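Local structure of probable dipeptidase (Pseudomonas aeruginosa, 3B40) at residues 164-176 with 210-222. The protein is a probable dipeptidase of the membrane dipeptidase (M19) family and presumably hydrolyses dipeptides with the help of bound metal ions. The protein carries 11 engineered substitutions. Numbering follows the deposited sequence.
Engineered in segment 164-176: Ser164 (natural residue Asn), Ala172 (natural residue Ser).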
loop_
_atom_site.group_PDB
_atom_site.type_symbol
_atom_site.label_atom_id
_atom_site.label_comp_id
_atom_site.label_asym_id
_atom_site.label_seq_id
_atom_site.Cartn_x
_atom_site.Cartn_y
_atom_site.Cartn_z
ATOM N N SER A 164 2.598 5.339 -8.533
ATOM C CA SER A 164 3.756 5.777 -7.765
ATOM C C SER A 164 4.201 4.836 -6.703
ATOM O O SER A 164 3.427 4.035 -6.211
ATOM C CB SER A 164 3.498 7.134 -7.104
ATOM O OG SER A 164 3.209 8.128 -8.063
ATOM N N TYR A 165 5.484 4.941 -6.383
ATOM C CA TYR A 165 6.040 4.500 -5.124
ATOM C C TYR A 165 6.862 5.688 -4.574
ATOM O O TYR A 165 6.582 6.858 -4.899
ATOM C CB TYR A 165 6.878 3.227 -5.340
ATOM C CG TYR A 165 7.322 2.502 -4.090
ATOM C CD1 TYR A 165 6.394 1.899 -3.213
ATOM C CD2 TYR A 165 8.678 2.396 -3.790
ATOM C CE1 TYR A 165 6.835 1.207 -2.040
ATOM C CE2 TYR A 165 9.114 1.750 -2.637
ATOM C CZ TYR A 165 8.193 1.142 -1.771
ATOM O OH TYR A 165 8.666 0.479 -0.656
ATOM N N VAL A 166 7.822 5.403 -3.710
ATOM C CA VAL A 166 8.904 6.351 -3.370
ATOM C C VAL A 166 9.719 6.671 -4.648
ATOM O O VAL A 166 10.014 5.771 -5.446
ATOM C CB VAL A 166 9.810 5.741 -2.251
ATOM C CG1 VAL A 166 10.959 6.662 -1.923
ATOM C CG2 VAL A 166 9.006 5.507 -0.972
ATOM N N GLY A 167 10.053 7.945 -4.865
ATOM C CA GLY A 167 10.808 8.356 -6.047
ATOM C C GLY A 167 9.870 8.850 -7.140
ATOM O O GLY A 167 8.817 8.268 -7.361
ATOM N N ASN A 168 10.215 9.954 -7.793
ATOM C CA ASN A 168 9.445 10.416 -8.946
ATOM C C ASN A 168 9.619 9.416 -10.065
ATOM O O ASN A 168 10.616 8.695 -10.099
ATOM C CB ASN A 168 9.950 11.778 -9.443
ATOM C CG ASN A 168 9.632 12.929 -8.488
ATOM O OD1 ASN A 168 8.686 12.866 -7.707
ATOM N ND2 ASN A 168 10.405 14.017 -8.585
ATOM N N ASN A 169 8.670 9.364 -10.994
ATOM C CA ASN A 169 8.926 8.642 -12.241
ATOM C C ASN A 169 8.361 9.456 -13.405
ATOM O O ASN A 169 7.794 10.544 -13.185
ATOM C CB ASN A 169 8.342 7.200 -12.191
ATOM C CG ASN A 169 6.843 7.187 -12.098
ATOM O OD1 ASN A 169 6.136 7.698 -13.000
ATOM N ND2 ASN A 169 6.324 6.600 -11.019
ATOM N N ASP A 170 8.532 8.952 -14.631
ATOM C CA ASP A 170 8.200 9.735 -15.840
ATOM C C ASP A 170 6.710 9.883 -16.140
ATOM O O ASP A 170 6.336 10.625 -17.030
ATOM C CB ASP A 170 8.916 9.176 -17.069
ATOM C CG ASP A 170 10.430 9.300 -16.953
ATOM O OD1 ASP A 170 10.927 10.215 -16.266
ATOM O OD2 ASP A 170 11.120 8.478 -17.532
ATOM N N TRP A 171 5.875 9.177 -15.397
ATOM C CA TRP A 171 4.403 9.257 -15.519
ATOM C C TRP A 171 3.749 10.146 -14.450
ATOM O O TRP A 171 2.749 10.810 -14.709
ATOM C CB TRP A 171 3.820 7.845 -15.403
ATOM C CG TRP A 171 4.056 6.962 -16.600
ATOM C CD1 TRP A 171 5.062 7.080 -17.533
ATOM C CD2 TRP A 171 3.246 5.848 -17.029
ATOM N NE1 TRP A 171 4.944 6.079 -18.488
ATOM C CE2 TRP A 171 3.845 5.310 -18.198
ATOM C CE3 TRP A 171 2.099 5.237 -16.521
ATOM C CZ2 TRP A 171 3.315 4.194 -18.875
ATOM C CZ3 TRP A 171 1.576 4.126 -17.189
ATOM C CH2 TRP A 171 2.183 3.621 -18.353
ATOM N N ALA A 172 4.300 10.121 -13.239
ATOM C CA ALA A 172 3.686 10.810 -12.108
ATOM C C ALA A 172 4.750 11.214 -11.098
ATOM O O ALA A 172 5.696 10.442 -10.851
ATOM C CB ALA A 172 2.687 9.866 -11.434
ATOM N N ASP A 173 4.572 12.384 -10.483
ATOM C CA ASP A 173 5.384 12.799 -9.312
ATOM C C ASP A 173 4.990 12.008 -8.058
ATOM O O ASP A 173 3.814 11.712 -7.838
ATOM C CB ASP A 173 5.222 14.287 -8.982
ATOM C CG ASP A 173 5.667 15.224 -10.121
ATOM O OD1 ASP A 173 6.534 14.853 -10.949
ATOM O OD2 ASP A 173 5.130 16.358 -10.177
ATOM N N SER A 174 5.965 11.749 -7.197
ATOM C CA SER A 174 5.687 11.029 -5.975
ATOM C C SER A 174 5.441 12.025 -4.829
ATOM O O SER A 174 5.890 13.163 -4.884
ATOM C CB SER A 174 6.844 10.081 -5.656
ATOM O OG SER A 174 6.700 9.502 -4.361
ATOM N N SER A 175 4.735 11.595 -3.795
ATOM C CA SER A 175 4.655 12.389 -2.570
ATOM C C SER A 175 5.995 12.346 -1.812
ATOM O O SER A 175 6.247 13.154 -0.911
ATOM C CB SER A 175 3.507 11.892 -1.693
ATOM O OG SER A 175 3.703 10.543 -1.226
ATOM N N ARG A 176 6.857 11.396 -2.187
ATOM C CA ARG A 176 8.151 11.211 -1.511
ATOM C C ARG A 176 9.260 11.177 -2.534
ATOM O O ARG A 176 9.787 10.088 -2.840
ATOM C CB ARG A 176 8.139 9.925 -0.681
ATOM C CG ARG A 176 7.328 10.063 0.615
ATOM C CD ARG A 176 7.442 8.790 1.442
ATOM N NE ARG A 176 6.709 7.674 0.832
ATOM C CZ ARG A 176 6.586 6.464 1.382
ATOM N NH1 ARG A 176 5.890 5.510 0.752
ATOM N NH2 ARG A 176 7.167 6.205 2.559
ATOM N N ASP A 210 -5.000 3.496 -8.576
ATOM C CA ASP A 210 -4.583 3.586 -7.164
ATOM C C ASP A 210 -3.725 4.846 -6.954
ATOM O O ASP A 210 -2.695 5.011 -7.613
ATOM C CB ASP A 210 -3.812 2.314 -6.794
ATOM C CG ASP A 210 -3.277 2.316 -5.361
ATOM O OD1 ASP A 210 -3.624 3.205 -4.544
ATOM O OD2 ASP A 210 -2.482 1.393 -5.066
ATOM N N VAL A 211 -4.180 5.744 -6.074
ATOM C CA VAL A 211 -3.497 6.992 -5.868
ATOM C C VAL A 211 -2.571 7.029 -4.641
ATOM O O VAL A 211 -1.919 8.035 -4.424
ATOM C CB VAL A 211 -4.481 8.214 -5.842
ATOM C CG1 VAL A 211 -5.314 8.242 -7.135
ATOM C CG2 VAL A 211 -5.367 8.147 -4.613
ATOM N N SER A 212 -2.496 5.953 -3.859
ATOM C CA SER A 212 -1.562 5.935 -2.718
ATOM C C SER A 212 -0.140 6.100 -3.269
ATOM O O SER A 212 0.168 5.477 -4.275
ATOM C CB SER A 212 -1.676 4.630 -1.918
ATOM O OG SER A 212 -2.850 4.637 -1.116
ATOM N N GLN A 213 0.673 6.963 -2.630
ATOM C CA GLN A 213 2.097 7.221 -2.969
ATOM C C GLN A 213 2.315 8.398 -3.955
ATOM O O GLN A 213 3.414 8.947 -4.051
ATOM C CB GLN A 213 2.824 5.963 -3.477
ATOM C CG GLN A 213 2.774 4.666 -2.572
ATOM C CD GLN A 213 3.982 4.429 -1.697
ATOM O OE1 GLN A 213 4.939 5.207 -1.707
ATOM N NE2 GLN A 213 3.957 3.307 -0.914
ATOM N N MET A 214 1.270 8.744 -4.708
ATOM C CA MET A 214 1.293 9.806 -5.709
ATOM C C MET A 214 1.306 11.181 -5.028
ATOM O O MET A 214 0.681 11.356 -3.995
ATOM C CB MET A 214 0.022 9.698 -6.581
ATOM C CG MET A 214 0.026 8.473 -7.553
ATOM S SD MET A 214 -1.419 8.299 -8.662
ATOM C CE MET A 214 -1.088 9.497 -9.931
ATOM N N SER A 215 1.984 12.163 -5.625
ATOM C CA SER A 215 1.945 13.549 -5.151
ATOM C C SER A 215 0.491 14.081 -5.149
ATOM O O SER A 215 -0.416 13.501 -5.802
ATOM C CB SER A 215 2.849 14.433 -6.029
ATOM O OG SER A 215 2.169 14.794 -7.205
ATOM N N THR A 216 0.262 15.157 -4.411
ATOM C CA THR A 216 -1.062 15.785 -4.346
ATOM C C THR A 216 -1.570 16.288 -5.682
ATOM O O THR A 216 -2.732 16.056 -6.025
ATOM C CB THR A 216 -1.105 16.907 -3.301
ATOM O OG1 THR A 216 -0.932 16.296 -2.011
ATOM C CG2 THR A 216 -2.484 17.646 -3.328
ATOM N N LYS A 217 -0.706 16.952 -6.440
ATOM C CA LYS A 217 -1.091 17.413 -7.775
ATOM C C LYS A 217 -1.427 16.292 -8.740
ATOM O O LYS A 217 -2.306 16.459 -9.588
ATOM C CB LYS A 217 -0.001 18.289 -8.388
ATOM C CG LYS A 217 0.048 19.685 -7.780
ATOM C CD LYS A 217 1.345 20.394 -8.214
ATOM C CE LYS A 217 1.580 21.664 -7.381
ATOM N NZ LYS A 217 0.413 22.601 -7.482
ATOM N N ALA A 218 -0.734 15.162 -8.623
ATOM C CA ALA A 218 -0.961 14.047 -9.534
ATOM C C ALA A 218 -2.293 13.402 -9.192
ATOM O O ALA A 218 -3.059 13.060 -10.086
ATOM C CB ALA A 218 0.142 13.058 -9.436
ATOM N N LEU A 219 -2.550 13.256 -7.892
ATOM C CA LEU A 219 -3.846 12.813 -7.396
ATOM C C LEU A 219 -4.942 13.700 -7.971
ATOM O O LEU A 219 -5.943 13.187 -8.444
ATOM C CB LEU A 219 -3.906 12.890 -5.869
ATOM C CG LEU A 219 -5.113 12.228 -5.189
ATOM C CD1 LEU A 219 -4.738 11.679 -3.800
ATOM C CD2 LEU A 219 -6.355 13.132 -5.122
ATOM N N GLU A 220 -4.747 15.027 -7.921
ATOM C CA GLU A 220 -5.782 15.959 -8.343
ATOM C C GLU A 220 -6.101 15.752 -9.810
ATOM O O GLU A 220 -7.264 15.816 -10.200
ATOM C CB GLU A 220 -5.361 17.414 -8.068
ATOM C CG GLU A 220 -5.451 17.788 -6.575
ATOM C CD GLU A 220 -4.782 19.114 -6.243
ATOM O OE1 GLU A 220 -4.069 19.678 -7.099
ATOM O OE2 GLU A 220 -4.941 19.581 -5.109
ATOM N N GLN A 221 -5.058 15.508 -10.608
ATOM C CA GLN A 221 -5.176 15.280 -12.051
ATOM C C GLN A 221 -5.802 13.933 -12.351
ATOM O O GLN A 221 -6.601 13.820 -13.277
ATOM C CB GLN A 221 -3.808 15.437 -12.723
ATOM C CG GLN A 221 -3.321 16.880 -12.658
ATOM C CD GLN A 221 -1.879 17.073 -13.033
ATOM O OE1 GLN A 221 -1.257 16.268 -13.745
ATOM N NE2 GLN A 221 -1.337 18.173 -12.578
ATOM N N VAL A 222 -5.468 12.916 -11.568
ATOM C CA VAL A 222 -6.147 11.628 -11.744
ATOM C C VAL A 222 -7.650 11.853 -11.509
ATOM O O VAL A 222 -8.454 11.428 -12.324
ATOM C CB VAL A 222 -5.626 10.506 -10.791
ATOM C CG1 VAL A 222 -6.568 9.269 -10.813
ATOM C CG2 VAL A 222 -4.250 10.085 -11.160
HETATM O O HOH W 1 0.107 5.027 -6.862
HETATM O O HOH W 2 3.304 16.917 -8.224
HETATM O O HOH W 3 5.452 8.004 -1.774
HETATM O O HOH W 4 0.968 9.903 -1.502
#
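Gln213 reaches from the type II turn Val211–Met214, which joins strand 208-210 to helix 216-225 in the TIM-barrel fold of the M19 family, into the loop 164-176 that follows the neighbouring parallel strand 160-162. Its CB rests 3.4 Å from the carbonyl O of the engineered Ser164, and CG continues past the same carbonyl toward Tyr165 CA. A bend at chi2 (-98°) then lays the amide alongside the Tyr165 ring, the two planes 31° apart, with NE2 3.6 Å from Tyr165 CD1; the phenol oxygen is held by Asp362. OE1 accepts a 2.7 Å hydrogen bond from Arg176 NH1, close to the guanidinium plane but above that of the amide, and a second from a water that also accepts from Arg176 NE. Val166 CG2 packs over the centre of one guanidinium face.

The backbones are joined by a single bridge between Ser174 and Met214, in which Ser175 N donates to Gln213 O and Ser215 N to Asp173 O. Ser215 caps helix 216-225 through its hydroxyl, which accepts from Ala218 N. Asp173 OD1 is held by Leu188 N, while Ser215 OG donates to a water at 2.6 Å, which in turn donates to Asp173 OD2.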